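PDB 3C24: putative oxidoreductase from Jannaschia sp., which probably catalyses a nicotinamide-nucleotide-dependent oxidation or reduction, using a Rossmann-type domain joined to a largely helical C-terminal part. Local coordinates for residues Ile27-Lys30 with Ile31-Ala35; Glu132-Pro135 with Ala136-Thr139; Glu185-Ala188 with Ile189-Gly193; Ile236-Phe240 with Gly241-Lys245. One frame throughout, in Å; residues are numbered along the deposited sequence.

Contact 1 of 4, residues Ile27-Lys30 with Ile31-Ala35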
ATOM      1  N   ILE A  27     -13.442  21.110   7.518  1.00 17.30           N
ATOM      2  CA  ILE A  27     -12.578  21.890   8.417  1.00 17.92           C
ATOM      3  C   ILE A  27     -13.345  22.996   9.150  1.00 16.21           C
ATOM      4  O   ILE A  27     -13.070  23.310  10.312  1.00 17.24           O
ATOM      5  CB  ILE A  27     -11.275  22.416   7.750  1.00 16.32           C
ATOM      6  CG1 ILE A  27     -11.532  23.398   6.628  1.00 19.70           C
ATOM      7  CG2 ILE A  27     -10.382  21.271   7.311  1.00 21.58           C
ATOM      8  CD1 ILE A  27     -10.215  23.750   5.870  1.00 22.67           C
ATOM      9  N   THR A  28     -14.336  23.563   8.465  1.00 16.67           N
ATOM     10  CA  THR A  28     -15.174  24.601   9.033  1.00 16.43           C
ATOM     11  C   THR A  28     -15.992  24.022  10.181  1.00 14.95           C
ATOM     12  O   THR A  28     -16.111  24.630  11.253  1.00 16.96           O
ATOM     13  CB  THR A  28     -16.070  25.247   7.963  1.00 16.07           C
ATOM     14  OG1 THR A  28     -15.234  25.844   6.954  1.00 18.08           O
ATOM     15  CG2 THR A  28     -16.963  26.280   8.549  1.00 18.17           C
ATOM     16  N   ARG A  29     -16.528  22.809   9.976  1.00 15.50           N
ATOM     17  CA  ARG A  29     -17.282  22.134  11.048  1.00 14.90           C
ATOM     18  C   ARG A  29     -16.361  21.918  12.265  1.00 17.31           C
ATOM     19  O   ARG A  29     -16.743  22.166  13.401  1.00 16.34           O
ATOM     20  CB  ARG A  29     -17.893  20.811  10.603  1.00 16.09           C
ATOM     21  CG  ARG A  29     -18.389  19.942  11.764  1.00 24.81           C
ATOM     22  CD  ARG A  29     -19.059  18.665  11.230  1.00 32.82           C
ATOM     23  NE  ARG A  29     -20.479  18.874  11.142  1.00 33.71           N
ATOM     24  CZ  ARG A  29     -21.290  18.309  10.256  1.00 44.56           C
ATOM     25  NH1 ARG A  29     -20.817  17.501   9.325  1.00 42.58           N
ATOM     26  NH2 ARG A  29     -22.585  18.592  10.288  1.00 41.81           N
ATOM     27  N   LYS A  30     -15.133  21.500  12.001  1.00 18.66           N
ATOM     28  CA  LYS A  30     -14.187  21.281  13.104  1.00 17.73           C
ATOM     29  C   LYS A  30     -13.952  22.555  13.893  1.00 15.71           C
ATOM     30  O   LYS A  30     -13.933  22.550  15.137  1.00 17.21           O
ATOM     31  CB  LYS A  30     -12.832  20.751  12.600  1.00 18.52           C
ATOM     32  CG  LYS A  30     -12.841  19.346  12.001  1.00 21.79           C
ATOM     33  CD  LYS A  30     -12.894  18.288  13.048  1.00 19.28           C
ATOM     34  CE  LYS A  30     -12.746  16.850  12.461  1.00 21.66           C
ATOM     35  NZ  LYS A  30     -12.648  15.748  13.492  1.00 18.05           N
ATOM     36  N   ILE A  31     -13.758  23.666  13.190  1.00 15.87           N
ATOM     37  CA  ILE A  31     -13.534  24.950  13.871  1.00 13.73           C
ATOM     38  C   ILE A  31     -14.793  25.387  14.600  1.00 15.69           C
ATOM     39  O   ILE A  31     -14.738  25.817  15.772  1.00 17.29           O
ATOM     40  CB  ILE A  31     -13.057  26.059  12.891  1.00 18.14           C
ATOM     41  CG1 ILE A  31     -11.663  25.699  12.373  1.00 16.20           C
ATOM     42  CG2 ILE A  31     -13.001  27.452  13.522  1.00 15.09           C
ATOM     43  CD1 ILE A  31     -10.529  25.513  13.462  1.00 17.83           C
ATOM     44  N   HIS A  32     -15.928  25.245  13.932  1.00 16.18           N
ATOM     45  CA  HIS A  32     -17.204  25.599  14.572  1.00 17.37           C
ATOM     46  C   HIS A  32     -17.399  24.905  15.903  1.00 20.21           C
ATOM     47  O   HIS A  32     -17.881  25.503  16.874  1.00 19.39           O
ATOM     48  CB  HIS A  32     -18.344  25.173  13.650  1.00 15.78           C
ATOM     49  CG  HIS A  32     -19.672  25.698  14.073  1.00 17.72           C
ATOM     50  ND1 HIS A  32     -20.781  24.897  14.195  1.00 24.56           N
ATOM     51  CD2 HIS A  32     -20.065  26.953  14.383  1.00 19.46           C
ATOM     52  CE1 HIS A  32     -21.810  25.641  14.567  1.00 20.27           C
ATOM     53  NE2 HIS A  32     -21.401  26.892  14.704  1.00 21.36           N
ATOM     54  N   ASP A  33     -17.052  23.629  15.933  1.00 20.76           N
ATOM     55  CA  ASP A  33     -17.271  22.797  17.118  1.00 19.40           C
ATOM     56  C   ASP A  33     -16.208  23.023  18.170  1.00 21.68           C
ATOM     57  O   ASP A  33     -16.357  22.567  19.318  1.00 25.21           O
ATOM     58  CB  ASP A  33     -17.291  21.323  16.782  1.00 19.75           C
ATOM     59  CG  ASP A  33     -18.500  20.922  15.983  1.00 22.25           C
ATOM     60  OD1 ASP A  33     -19.451  21.721  15.901  1.00 25.00           O
ATOM     61  OD2 ASP A  33     -18.512  19.795  15.467  1.00 25.82           O
ATOM     62  N   SER A  34     -15.131  23.697  17.784  1.00 18.58           N
ATOM     63  CA  SER A  34     -14.017  23.962  18.724  1.00 21.38           C
ATOM     64  C   SER A  34     -14.243  25.233  19.531  1.00 21.58           C
ATOM     65  O   SER A  34     -15.257  25.932  19.370  1.00 20.62           O
ATOM     66  CB  SER A  34     -12.692  24.113  17.990  1.00 18.14           C
ATOM     67  OG  SER A  34     -12.547  25.416  17.434  1.00 19.93           O
ATOM     68  N   ALA A  35     -13.255  25.551  20.370  1.00 24.32           N
ATOM     69  CA  ALA A  35     -13.279  26.763  21.239  1.00 23.14           C
ATOM     70  C   ALA A  35     -12.869  28.006  20.452  1.00 22.77           C
ATOM     71  O   ALA A  35     -13.108  29.124  20.841  1.00 22.03           O
ATOM     72  CB  ALA A  35     -12.367  26.601  22.438  1.00 24.09           C
TER
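Arg-29 and Asp-33 lie one turn apart on the exposed side of helix 22-33, their side chains running alongside each other, yet touching through a carboxylate oxygen and an aliphatic carbon, not charge to charge: Asp-33 OD2 is 3.7 Å from Arg-29 CG. This CG, anti to the arginine's backbone N (chi1 166°), sits beside the acid, while the bend at chi3 carries the guanidinium off from it, leaving Arg-29 NE 4.8 Å from Asp-33 OD2. The two planes are 30° apart. Ile-31 points to another side, its CG1 3.5 Å from Ile-27 O. Its branched, apolar shape suits that place, among Ile-16 and Leu-38 of the sheet and Met-172 of helix 160-172. Helix bonds such as His-32 N to Thr-28 O (2.8 Å) hold the backbone. Thr-28 turns its hydroxyl back to Gly-24 O, while Lys-30 reaches Ser-174 O and Gly-144 O. Where the helix ends, Ser-34 OG approaches Ile-31 O in the carbonyl plane, on a lone pair, at 2.8 Å; Ser-34 N donates to the same oxygen at 2.9 Å, and the hydroxyl also pairs with His-36 N. With an alanine here, Ile-31 O would probably lose one of its two donors and His-36 N its hydroxyl partner. The chemistry implies a beta-alpha-beta crossover fixed by apolar packing and a doubly gripped carbonyl in the last turn, Arg-29 and Asp-33 probably adding a weak attraction.

Contact 2 of 4, residues Glu132-Pro135 with Ala136-Thr139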
ATOM      1  N   GLU A 132      -7.927   1.180  14.218  1.00 18.41           N
ATOM      2  CA  GLU A 132      -9.274   1.759  14.294  1.00 18.20           C
ATOM      3  C   GLU A 132     -10.326   0.679  14.308  1.00 18.38           C
ATOM      4  O   GLU A 132     -10.186  -0.350  13.671  1.00 16.83           O
ATOM      5  CB  GLU A 132      -9.551   2.699  13.151  1.00 17.93           C
ATOM      6  CG  GLU A 132      -8.538   3.850  13.049  1.00 16.50           C
ATOM      7  CD  GLU A 132      -8.707   4.973  14.027  1.00 18.99           C
ATOM      8  OE1 GLU A 132      -9.749   5.019  14.719  1.00 19.57           O
ATOM      9  OE2 GLU A 132      -7.764   5.797  14.090  1.00 19.71           O
ATOM     10  N   THR A 133     -11.370   0.919  15.083  1.00 17.58           N
ATOM     11  CA  THR A 133     -12.481  -0.016  15.190  1.00 19.36           C
ATOM     12  C   THR A 133     -13.824   0.565  14.754  1.00 19.09           C
ATOM     13  O   THR A 133     -14.688  -0.158  14.304  1.00 21.31           O
ATOM     14  CB  THR A 133     -12.605  -0.572  16.604  1.00 20.24           C
ATOM     15  OG1 THR A 133     -12.782   0.507  17.535  1.00 20.99           O
ATOM     16  CG2 THR A 133     -11.368  -1.372  16.971  1.00 19.88           C
ATOM     17  N   ASP A 134     -14.013   1.873  14.892  1.00 16.15           N
ATOM     18  CA  ASP A 134     -15.253   2.508  14.399  1.00 17.40           C
ATOM     19  C   ASP A 134     -15.319   2.366  12.893  1.00 18.15           C
ATOM     20  O   ASP A 134     -14.360   2.682  12.176  1.00 18.38           O
ATOM     21  CB  ASP A 134     -15.286   3.961  14.855  1.00 16.82           C
ATOM     22  CG  ASP A 134     -16.293   4.798  14.102  1.00 28.40           C
ATOM     23  OD1 ASP A 134     -17.190   4.248  13.452  1.00 34.75           O
ATOM     24  OD2 ASP A 134     -16.147   6.048  14.167  1.00 42.52           O
ATOM     25  N   PRO A 135     -16.416   1.854  12.363  1.00 20.96           N
ATOM     26  CA  PRO A 135     -16.353   1.621  10.928  1.00 21.57           C
ATOM     27  C   PRO A 135     -16.089   2.847  10.051  1.00 19.77           C
ATOM     28  O   PRO A 135     -15.450   2.720   9.007  1.00 20.63           O
ATOM     29  CB  PRO A 135     -17.722   1.037  10.601  1.00 27.39           C
ATOM     30  CG  PRO A 135     -18.446   1.003  11.793  1.00 21.66           C
ATOM     31  CD  PRO A 135     -17.657   1.358  12.955  1.00 20.52           C
ATOM     32  N   ALA A 136     -16.541   4.010  10.510  1.00 21.20           N
ATOM     33  CA  ALA A 136     -16.386   5.245   9.744  1.00 20.10           C
ATOM     34  C   ALA A 136     -14.919   5.672   9.791  1.00 18.44           C
ATOM     35  O   ALA A 136     -14.394   6.293   8.857  1.00 20.10           O
ATOM     36  CB  ALA A 136     -17.264   6.352  10.286  1.00 19.71           C
ATOM     37  N   ALA A 137     -14.243   5.262  10.859  1.00 17.67           N
ATOM     38  CA  ALA A 137     -12.812   5.516  11.031  1.00 18.42           C
ATOM     39  C   ALA A 137     -11.979   4.568  10.120  1.00 17.90           C
ATOM     40  O   ALA A 137     -10.987   4.955   9.486  1.00 16.01           O
ATOM     41  CB  ALA A 137     -12.395   5.340  12.507  1.00 19.18           C
ATOM     42  N   ARG A 138     -12.428   3.319  10.037  1.00 18.89           N
ATOM     43  CA  ARG A 138     -11.727   2.319   9.252  1.00 21.83           C
ATOM     44  C   ARG A 138     -11.735   2.632   7.770  1.00 22.17           C
ATOM     45  O   ARG A 138     -10.800   2.236   7.092  1.00 23.46           O
ATOM     46  CB  ARG A 138     -12.254   0.909   9.497  1.00 20.73           C
ATOM     47  CG  ARG A 138     -11.985   0.473  10.938  1.00 20.98           C
ATOM     48  CD  ARG A 138     -12.347  -0.987  11.173  1.00 23.17           C
ATOM     49  NE  ARG A 138     -11.322  -1.841  10.573  1.00 22.58           N
ATOM     50  CZ  ARG A 138     -11.278  -3.148  10.704  1.00 24.61           C
ATOM     51  NH1 ARG A 138     -12.185  -3.759  11.440  1.00 18.36           N
ATOM     52  NH2 ARG A 138     -10.286  -3.820  10.152  1.00 23.69           N
ATOM     53  N   THR A 139     -12.757   3.335   7.303  1.00 19.72           N
ATOM     54  CA  THR A 139     -12.870   3.725   5.894  1.00 21.33           C
ATOM     55  C   THR A 139     -12.594   5.203   5.701  1.00 19.35           C
ATOM     56  O   THR A 139     -12.869   5.770   4.652  1.00 21.14           O
ATOM     57  CB  THR A 139     -14.237   3.354   5.279  1.00 25.96           C
ATOM     58  OG1 THR A 139     -15.310   3.970   6.017  1.00 20.90           O
ATOM     59  CG2 THR A 139     -14.414   1.806   5.263  1.00 24.07           C
TER
HETATM   60  O   HOH W   1     -14.370  -2.701  13.423  1.00 21.94           O
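Asp-134 OD1 accepts a hydrogen bond from Ala-136 N at 3.0 Å, with an N-H...O angle of 158°, the donor coming from above the carboxylate plane. Asp-134 CG stands anti to its own N (chi1 164°), a torsion that swings the acid over the first turn, where the backbone N-H groups still lack helical acceptors. Its carbonyl works as well: Arg-138 N bonds to Asp-134 O at 3.0 Å, nearly in line with the C=O, and Ala-137 N adds a weak bond. One residue on, Thr-139 N reaches Pro-135 O at 3.2 Å. Further out, a water accepts from Arg-138 NH1, in the guanidinium plane at its edge, and donates to Thr-133 O. Arg-138 NH2 crosses to Glu-132 O of the second subunit, a bond returned by symmetry, while Arg-138 CD rests 3.4 Å from Glu-132 O of its own chain. The long arginine suits this place because its aliphatic part covers the bend and its charged end spans the interface. Beneath, the small methyl Ala-137 CB sits 3.9 Å from Glu-132 CB and 4.0 Å from Asp-134 CB. Glu-132, bent at chi2, places OE2 in a salt bridge with Lys-147. Pro-135, with no N-H to satisfy, fits the first helical position after the cap. This is an aspartate N-cap starting the short helix 135-138 at the contact between subunits.

Contact 3 of 4, residues Glu185-Ala188 with Ile189-Gly193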
ATOM      1  N   GLU A 185      10.787  24.146   2.669  1.00 16.68           N
ATOM      2  CA  GLU A 185      11.358  23.267   1.635  1.00 18.29           C
ATOM      3  C   GLU A 185      11.194  21.772   1.936  1.00 17.36           C
ATOM      4  O   GLU A 185      10.888  20.955   1.055  1.00 18.12           O
ATOM      5  CB  GLU A 185      12.817  23.612   1.386  1.00 20.17           C
ATOM      6  CG  GLU A 185      13.408  22.765   0.270  1.00 21.58           C
ATOM      7  CD  GLU A 185      14.774  23.262  -0.175  1.00 26.23           C
ATOM      8  OE1 GLU A 185      15.786  22.885   0.466  1.00 24.76           O
ATOM      9  OE2 GLU A 185      14.809  24.034  -1.169  1.00 21.30           O
ATOM     10  N   GLN A 186      11.386  21.428   3.207  1.00 17.59           N
ATOM     11  CA  GLN A 186      11.183  20.062   3.645  1.00 17.30           C
ATOM     12  C   GLN A 186       9.733  19.633   3.416  1.00 15.26           C
ATOM     13  O   GLN A 186       9.464  18.513   2.928  1.00 16.18           O
ATOM     14  CB  GLN A 186      11.587  19.883   5.102  1.00 15.16           C
ATOM     15  CG  GLN A 186      13.108  19.869   5.320  1.00 17.78           C
ATOM     16  CD  GLN A 186      13.481  19.854   6.770  1.00 19.31           C
ATOM     17  OE1 GLN A 186      12.749  20.385   7.599  1.00 18.93           O
ATOM     18  NE2 GLN A 186      14.645  19.264   7.094  1.00 18.24           N
ATOM     19  N   LEU A 187       8.768  20.526   3.702  1.00 17.99           N
ATOM     20  CA  LEU A 187       7.362  20.170   3.509  1.00 17.22           C
ATOM     21  C   LEU A 187       7.089  19.939   2.030  1.00 17.88           C
ATOM     22  O   LEU A 187       6.385  19.000   1.659  1.00 19.26           O
ATOM     23  CB  LEU A 187       6.433  21.254   4.018  1.00 18.04           C
ATOM     24  CG  LEU A 187       5.137  20.742   4.653  1.00 25.42           C
ATOM     25  CD1 LEU A 187       4.436  21.921   5.306  1.00 25.75           C
ATOM     26  CD2 LEU A 187       4.197  20.018   3.728  1.00 24.98           C
ATOM     27  N   ALA A 188       7.717  20.762   1.176  1.00 16.79           N
ATOM     28  CA  ALA A 188       7.574  20.647  -0.292  1.00 16.74           C
ATOM     29  C   ALA A 188       8.150  19.315  -0.792  1.00 15.78           C
ATOM     30  O   ALA A 188       7.586  18.664  -1.655  1.00 16.46           O
ATOM     31  CB  ALA A 188       8.224  21.820  -1.023  1.00 15.49           C
ATOM     32  N   ILE A 189       9.257  18.901  -0.195  1.00 17.71           N
ATOM     33  CA  ILE A 189       9.878  17.584  -0.518  1.00 17.44           C
ATOM     34  C   ILE A 189       8.928  16.447  -0.206  1.00 16.89           C
ATOM     35  O   ILE A 189       8.863  15.431  -0.912  1.00 16.21           O
ATOM     36  CB  ILE A 189      11.265  17.415   0.192  1.00 16.93           C
ATOM     37  CG1 ILE A 189      12.275  18.423  -0.391  1.00 18.57           C
ATOM     38  CG2 ILE A 189      11.792  15.952   0.070  1.00 14.21           C
ATOM     39  CD1 ILE A 189      13.608  18.545   0.391  1.00 16.76           C
ATOM     40  N   LEU A 190       8.184  16.624   0.879  1.00 16.97           N
ATOM     41  CA  LEU A 190       7.188  15.618   1.287  1.00 17.82           C
ATOM     42  C   LEU A 190       6.008  15.655   0.311  1.00 18.54           C
ATOM     43  O   LEU A 190       5.532  14.616  -0.148  1.00 17.21           O
ATOM     44  CB  LEU A 190       6.753  15.811   2.723  1.00 18.76           C
ATOM     45  CG  LEU A 190       7.782  15.527   3.816  1.00 14.11           C
ATOM     46  CD1 LEU A 190       7.194  15.844   5.209  1.00 16.76           C
ATOM     47  CD2 LEU A 190       8.262  14.077   3.778  1.00 14.89           C
ATOM     48  N   GLU A 191       5.533  16.856   0.011  1.00 15.98           N
ATOM     49  CA  GLU A 191       4.449  17.065  -0.950  1.00 18.15           C
ATOM     50  C   GLU A 191       4.688  18.409  -1.640  1.00 19.92           C
ATOM     51  O   GLU A 191       4.652  19.411  -0.988  1.00 18.93           O
ATOM     52  CB  GLU A 191       3.090  16.997  -0.272  1.00 22.27           C
ATOM     53  CG  GLU A 191       2.844  18.037   0.752  1.00 25.88           C
ATOM     54  CD  GLU A 191       2.115  19.275   0.216  1.00 33.88           C
ATOM     55  OE1 GLU A 191       1.630  19.298  -0.936  1.00 30.12           O
ATOM     56  OE2 GLU A 191       2.034  20.216   0.995  1.00 24.26           O
ATOM     57  N   PRO A 192       4.847  18.411  -2.963  1.00 17.88           N
ATOM     58  CA  PRO A 192       4.549  17.279  -3.858  1.00 19.47           C
ATOM     59  C   PRO A 192       5.588  16.170  -4.100  1.00 17.32           C
ATOM     60  O   PRO A 192       5.294  15.203  -4.789  1.00 17.01           O
ATOM     61  CB  PRO A 192       4.265  18.002  -5.183  1.00 21.02           C
ATOM     62  CG  PRO A 192       5.220  19.212  -5.115  1.00 20.58           C
ATOM     63  CD  PRO A 192       5.147  19.652  -3.711  1.00 19.87           C
ATOM     64  N   GLY A 193       6.754  16.256  -3.490  1.00 15.64           N
ATOM     65  CA  GLY A 193       7.809  15.294  -3.751  1.00 16.57           C
ATOM     66  C   GLY A 193       7.522  13.845  -3.469  1.00 17.31           C
ATOM     67  O   GLY A 193       7.286  13.024  -4.365  1.00 20.13           O
TER
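Leu-187 and Glu-191 run alongside each other in the densely packed part of this turn of helix 184-217. Glu-191 CG sits between its backbone N and carbonyl carbon (chi1 63°), and the bend at chi2 sets Glu-191 OE2 3.5 Å from Leu-187 CD2; the leucine packs on Ile-120 and Val-151 of the sheet. Glu-191 is buried, but Ala-102 N donates to its OE2. Pro-192 follows a cis peptide bond and has no N-H to offer, and its CD sits 3.3 Å from Ala-188 O. That oxygen is taken instead by Gly-193 N at 3.1 Å and 169°, an i to i+5 bond that makes this a pi-type turn, kinked where the proline nitrogen makes no bond to the turn before. A CA-H...O contact, Ala-188 CA to Glu-191 O at 3.2 Å, shows how closely the backbone folds here. Glycine suits position 193, for a CB there would collide with Ile-189 O, and the Ala-188 methyl is small enough to sit against Val-276. The earlier turn is looser: Glu-185 CG only grazes Ile-189 CD1 at 4.2 Å. Partly exposed, Glu-185 bonds through OE2 to Tyr-106 OH and Gln-186 through NE2 to Tyr-217 O of the second subunit.

Contact 4 of 4, residues Ile236-Phe240 with Gly241-Lys245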
ATOM      1  N   ILE A 236       4.169  -4.281   1.778  1.00 14.68           N
ATOM      2  CA  ILE A 236       4.305  -3.009   2.506  1.00 14.62           C
ATOM      3  C   ILE A 236       4.514  -3.313   3.971  1.00 15.64           C
ATOM      4  O   ILE A 236       5.335  -2.694   4.647  1.00 15.40           O
ATOM      5  CB  ILE A 236       3.094  -2.042   2.241  1.00 13.73           C
ATOM      6  CG1 ILE A 236       3.034  -1.698   0.759  1.00 13.74           C
ATOM      7  CG2 ILE A 236       3.223  -0.791   3.128  1.00 15.04           C
ATOM      8  CD1 ILE A 236       1.760  -0.906   0.285  1.00 13.77           C
ATOM      9  N   ALA A 237       3.809  -4.302   4.487  1.00 15.85           N
ATOM     10  CA  ALA A 237       3.926  -4.652   5.908  1.00 15.75           C
ATOM     11  C   ALA A 237       5.362  -5.098   6.233  1.00 18.26           C
ATOM     12  O   ALA A 237       5.957  -4.653   7.214  1.00 17.24           O
ATOM     13  CB  ALA A 237       2.918  -5.738   6.339  1.00 18.00           C
HETATM   14  N   MSE A 238       5.921  -5.952   5.384  1.00 16.88           N
HETATM   15  CA  MSE A 238       7.293  -6.461   5.618  1.00 15.48           C
HETATM   16  C   MSE A 238       8.331  -5.356   5.466  1.00 16.97           C
HETATM   17  O   MSE A 238       9.202  -5.197   6.320  1.00 19.34           O
HETATM   18  CB  MSE A 238       7.630  -7.643   4.699  1.00 16.61           C
HETATM   19  CG  MSE A 238       6.809  -8.816   5.046  1.00 21.02           C
HETATM   20 SE   MSE A 238       7.413 -10.463   4.142  0.75 21.88          SE
HETATM   21  CE  MSE A 238       7.050  -9.857   2.407  1.00 20.73           C
ATOM     22  N   TRP A 239       8.191  -4.562   4.412  1.00 15.07           N
ATOM     23  CA  TRP A 239       9.192  -3.555   4.144  1.00 16.83           C
ATOM     24  C   TRP A 239       9.217  -2.421   5.148  1.00 17.81           C
ATOM     25  O   TRP A 239      10.291  -1.778   5.357  1.00 20.13           O
ATOM     26  CB  TRP A 239       9.114  -3.064   2.691  1.00 17.27           C
ATOM     27  CG  TRP A 239      10.145  -3.704   1.844  1.00 22.88           C
ATOM     28  CD1 TRP A 239      11.360  -3.189   1.527  1.00 30.76           C
ATOM     29  CD2 TRP A 239      10.074  -4.971   1.211  1.00 29.59           C
ATOM     30  NE1 TRP A 239      12.037  -4.045   0.735  1.00 31.31           N
ATOM     31  CE2 TRP A 239      11.278  -5.154   0.521  1.00 30.77           C
ATOM     32  CE3 TRP A 239       9.122  -5.976   1.178  1.00 34.68           C
ATOM     33  CZ2 TRP A 239      11.556  -6.296  -0.195  1.00 35.50           C
ATOM     34  CZ3 TRP A 239       9.394  -7.110   0.461  1.00 39.88           C
ATOM     35  CH2 TRP A 239      10.607  -7.267  -0.208  1.00 39.81           C
ATOM     36  N   PHE A 240       8.055  -2.122   5.708  1.00 15.97           N
ATOM     37  CA  PHE A 240       7.878  -0.985   6.674  1.00 16.69           C
ATOM     38  C   PHE A 240       7.858  -1.437   8.149  1.00 18.84           C
ATOM     39  O   PHE A 240       7.534  -0.669   9.047  1.00 23.00           O
ATOM     40  CB  PHE A 240       6.694  -0.129   6.299  1.00 15.67           C
ATOM     41  CG  PHE A 240       6.944   0.794   5.123  1.00 17.76           C
ATOM     42  CD1 PHE A 240       7.460   2.062   5.311  1.00 20.30           C
ATOM     43  CD2 PHE A 240       6.704   0.391   3.846  1.00 17.22           C
ATOM     44  CE1 PHE A 240       7.666   2.917   4.206  1.00 22.12           C
ATOM     45  CE2 PHE A 240       6.926   1.220   2.779  1.00 17.28           C
ATOM     46  CZ  PHE A 240       7.420   2.485   2.971  1.00 19.02           C
ATOM     47  N   GLY A 241       8.214  -2.689   8.363  1.00 21.09           N
ATOM     48  CA  GLY A 241       8.359  -3.250   9.745  1.00 22.84           C
ATOM     49  C   GLY A 241       7.113  -3.558  10.550  1.00 22.94           C
ATOM     50  O   GLY A 241       7.133  -3.569  11.792  1.00 24.16           O
ATOM     51  N   TYR A 242       6.023  -3.808   9.853  1.00 20.49           N
ATOM     52  CA  TYR A 242       4.758  -4.160  10.476  1.00 19.55           C
ATOM     53  C   TYR A 242       4.686  -5.653  10.626  1.00 22.93           C
ATOM     54  O   TYR A 242       3.908  -6.193  11.418  1.00 23.97           O
ATOM     55  CB  TYR A 242       3.574  -3.662   9.654  1.00 20.08           C
ATOM     56  CG  TYR A 242       3.390  -2.208   9.768  1.00 20.94           C
ATOM     57  CD1 TYR A 242       3.996  -1.341   8.888  1.00 22.33           C
ATOM     58  CD2 TYR A 242       2.593  -1.682  10.772  1.00 22.04           C
ATOM     59  CE1 TYR A 242       3.833   0.000   9.023  1.00 23.00           C
ATOM     60  CE2 TYR A 242       2.426  -0.340  10.910  1.00 22.30           C
ATOM     61  CZ  TYR A 242       3.024   0.495  10.023  1.00 22.20           C
ATOM     62  OH  TYR A 242       2.872   1.837  10.134  1.00 28.32           O
ATOM     63  N   SER A 243       5.526  -6.322   9.874  1.00 22.29           N
ATOM     64  CA  SER A 243       5.624  -7.777   9.893  1.00 26.00           C
ATOM     65  C   SER A 243       7.061  -8.183   9.719  1.00 29.44           C
ATOM     66  O   SER A 243       7.835  -7.445   9.125  1.00 28.83           O
ATOM     67  CB  SER A 243       4.818  -8.362   8.761  1.00 25.82           C
ATOM     68  OG  SER A 243       4.966  -9.773   8.638  1.00 31.49           O
ATOM     69  N   PRO A 244       7.451  -9.349  10.255  1.00 37.67           N
ATOM     70  CA  PRO A 244       8.826  -9.847  10.018  1.00 39.95           C
ATOM     71  C   PRO A 244       9.253  -9.972   8.545  1.00 44.98           C
ATOM     72  O   PRO A 244       8.608 -10.588   7.719  1.00 44.14           O
ATOM     73  CB  PRO A 244       8.802 -11.217  10.661  1.00 38.22           C
ATOM     74  CG  PRO A 244       7.802 -11.046  11.843  1.00 39.99           C
ATOM     75  CD  PRO A 244       6.828  -9.953  11.448  1.00 37.55           C
ATOM     76  N   LYS A 245      10.399  -9.385   8.270  1.00 49.71           N
ATOM     77  CA  LYS A 245      11.003  -9.378   6.918  1.00 52.92           C
ATOM     78  C   LYS A 245      11.584 -10.687   6.423  1.00 55.03           C
ATOM     79  O   LYS A 245      12.734 -11.045   6.750  1.00 55.36           O
ATOM     80  CB  LYS A 245      12.129  -8.338   6.838  1.00 54.00           C
ATOM     81  CG  LYS A 245      11.819  -7.071   6.095  1.00 57.64           C
ATOM     82  CD  LYS A 245      12.177  -7.251   4.625  1.00 58.27           C
ATOM     83  CE  LYS A 245      12.678  -5.951   4.016  1.00 59.17           C
ATOM     84  NZ  LYS A 245      13.527  -6.238   2.821  1.00 60.70           N
TER
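Ala-237 O is gripped by two successive backbone N-H groups. Tyr-242 N binds it at 2.8 Å, tilted 17° from the carbonyl plane, whereas Ser-243 N, at 3.2 Å, comes from well above that plane. With the weak bond from Gly-241 N to Met-238 O, this makes a Schellman motif that ends helix 221-239. Gly-241, at positive phi (74°), is its C-prime residue, a place glycine takes with little strain. The methyl of Ala-237 lies 4.0 Å from Tyr-242 CB, and Phe-240 CB meets the tyrosine ring at its edge, in plane, 3.9 Å from Tyr-242 CD1. Beyond the turn the chain doubles back. Lys-245, bent at chi2 (-90°) and again at chi3, passes CG by Met-238 O and lays its end over one face of Trp-239. Lys-245 CE sits almost squarely above the five-membered ring, 3.8 Å from its centroid, in a CH-pi contact; Lys-245 NZ, offset toward the rim, makes a cation-pi contact. The broad, electron-rich indole suits both, and its NE1 donates to Glu-204 of the second subunit. A leucine in place of Trp-239 would probably leave the lysine ammonium without its aromatic platform and Glu-204 of the second subunit without that donor. The helix end lies against the partner subunit, Ile-236 on its counterpart there, while the Tyr-242 ring meets Phe-129 and the chain leads on toward helix 255-262.

How the contacts relate
Contact 3 is the buried one, set in the long helix 184-217 between the sheet and helix 273-284; the other three are partly buried. Contact 1 belongs to the Rossmann-type domain and touches no other subunit, whereas contacts 2, 3 and 4 all meet the partner. Three deal with helix termini in different ways: residues 132-139 start a helix with an acid side chain, residues 27-35 end one with a serine hydroxyl, and residues 236-245 end one through glycine and backbone bonds. Contact 3 instead distorts a helix within its first turns. Contacts 3 and 4 lie on successive helices. Exposed charged residues appear in contacts 1, 2 and 4, whereas contact 3 buries the Glu-191 carboxylate, met by a backbone N-H.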